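Local coordinates for clavulanic acid biosynthesis oligopeptide binding protein 2 (Streptomyces clavuligerus, PDB 2WOL), which is an oligopeptide-binding protein of the clavulanic acid biosynthetic pathway, a solute-binding protein of the family generally linked to peptide transport, at residues V259-L264 and G277-A282. Sequence-based numbering, arbitrary orientation. Where two conformers were deposited one is given.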
# COMPACT_ATOMS: atom_id res chain seq x y z
N VAL A 259 -21.39 -8.16 10.27
CA VAL A 259 -22.60 -7.41 9.94
C VAL A 259 -22.46 -6.82 8.53
O VAL A 259 -23.38 -6.94 7.71
CB VAL A 259 -22.85 -6.29 10.99
CG1 VAL A 259 -23.87 -5.28 10.51
CG2 VAL A 259 -23.29 -6.90 12.31
N LEU A 260 -21.32 -6.20 8.26
CA LEU A 260 -21.03 -5.64 6.94
C LEU A 260 -21.18 -6.67 5.82
O LEU A 260 -21.90 -6.43 4.86
CB LEU A 260 -19.62 -5.04 6.94
CG LEU A 260 -19.21 -4.20 5.73
CD1 LEU A 260 -18.05 -3.28 6.10
CD2 LEU A 260 -18.83 -5.05 4.51
N ASP A 261 -20.51 -7.81 5.96
CA ASP A 261 -20.57 -8.86 4.95
C ASP A 261 -22.00 -9.34 4.70
O ASP A 261 -22.40 -9.53 3.55
CB ASP A 261 -19.74 -10.08 5.37
CG ASP A 261 -18.25 -9.85 5.27
OD1 ASP A 261 -17.81 -8.86 4.64
OD2 ASP A 261 -17.50 -10.69 5.83
N ALA A 262 -22.75 -9.54 5.78
CA ALA A 262 -24.12 -10.04 5.66
C ALA A 262 -25.00 -9.06 4.89
O ALA A 262 -25.77 -9.46 4.02
CB ALA A 262 -24.71 -10.33 7.03
N ARG A 263 -24.88 -7.78 5.21
CA ARG A 263 -25.71 -6.76 4.59
C ARG A 263 -25.28 -6.47 3.16
O ARG A 263 -26.12 -6.16 2.30
CB ARG A 263 -25.73 -5.50 5.47
CG ARG A 263 -26.45 -5.76 6.79
CD ARG A 263 -26.19 -4.70 7.84
NE ARG A 263 -26.91 -3.46 7.61
CZ ARG A 263 -26.91 -2.43 8.46
NH1 ARG A 263 -26.26 -2.49 9.61
NH2 ARG A 263 -27.59 -1.33 8.15
N LEU A 264 -23.98 -6.58 2.89
CA LEU A 264 -23.45 -6.48 1.53
C LEU A 264 -24.01 -7.60 0.64
O LEU A 264 -24.53 -7.34 -0.45
CB LEU A 264 -21.92 -6.54 1.55
CG LEU A 264 -21.17 -6.60 0.22
CD1 LEU A 264 -21.31 -5.29 -0.53
CD2 LEU A 264 -19.71 -6.91 0.47
N GLY A 277 -11.86 -7.45 2.48
CA GLY A 277 -12.31 -8.76 2.03
C GLY A 277 -13.43 -9.32 2.88
O GLY A 277 -13.79 -8.74 3.91
N LEU A 278 -13.98 -10.44 2.44
CA LEU A 278 -14.95 -11.18 3.24
C LEU A 278 -14.27 -11.79 4.46
O LEU A 278 -13.14 -12.29 4.37
CB LEU A 278 -15.61 -12.28 2.40
CG LEU A 278 -16.46 -11.86 1.20
CD1 LEU A 278 -16.92 -13.08 0.42
CD2 LEU A 278 -17.65 -11.01 1.61
N GLN A 279 -14.95 -11.73 5.59
CA GLN A 279 -14.49 -12.37 6.82
C GLN A 279 -14.82 -13.86 6.77
O GLN A 279 -15.48 -14.32 5.84
CB GLN A 279 -15.14 -11.72 8.04
CG GLN A 279 -14.84 -10.23 8.18
CD GLN A 279 -13.38 -9.95 8.48
OE1 GLN A 279 -12.77 -10.61 9.32
NE2 GLN A 279 -12.83 -8.95 7.81
N HIS A 280 -14.37 -14.61 7.78
CA HIS A 280 -14.43 -16.07 7.74
C HIS A 280 -15.81 -16.63 7.41
O HIS A 280 -15.94 -17.49 6.53
CB HIS A 280 -13.93 -16.65 9.08
CG HIS A 280 -13.94 -18.14 9.14
ND1 HIS A 280 -15.04 -18.87 9.54
CD2 HIS A 280 -12.97 -19.05 8.86
CE1 HIS A 280 -14.76 -20.16 9.50
NE2 HIS A 280 -13.51 -20.30 9.09
N ALA A 281 -16.85 -16.15 8.10
CA ALA A 281 -18.21 -16.66 7.90
C ALA A 281 -18.70 -16.47 6.46
O ALA A 281 -19.23 -17.40 5.86
CB ALA A 281 -19.17 -16.01 8.90
N ALA A 282 -18.51 -15.27 5.92
CA ALA A 282 -18.92 -14.99 4.54
C ALA A 282 -18.01 -15.66 3.52
O ALA A 282 -18.47 -16.03 2.44
CB ALA A 282 -18.99 -13.49 4.30
O HOH W 1 -16.38 -7.64 2.66
O HOH W 2 -18.55 -12.66 7.47
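Asp261 of helix 257-265 accepts a hydrogen bond from the backbone of Gln279, the N-cap of helix 280-288, in a buried side-chain-to-main-chain contact between neighbouring helices. Asp261 OD2 lies 2.8 Å from Gln279 N. The bond is nearly straight (166°), meeting the carboxylate on its syn side, 17° out of plane. CG, beside the backbone N and anti to the carbonyl carbon (chi1 -74°), directs the carboxylate at this N-H. A short, charged acceptor suits a backbone so close, Asp261 CA being 6.3 Å from Leu278 CA. Water 2 donates to the same OD2 and accepts from Ala282 N at 3.0 Å, linking the carboxylate to the helix's first turn, whose N-terminal end would probably favour a negative charge. Asp261 OD1 accepts from water 1 at 2.7 Å, which also donates weakly to Gly277 O. Carbon atoms also pack against the Asp261 side chain: Leu278 CD2 is 3.7 Å from Asp261 OD1, and small Ala282 brings CB to 3.7 Å from Asp261 CB. At Gly277 a beta carbon would jam against the preceding carbonyl O. Beyond the pair, Leu278 bonds through its backbone to Leu532 and, like Leu264, packs on Phe534 of strand 523-534, while Leu260 and Leu264 rest on strand 271-272.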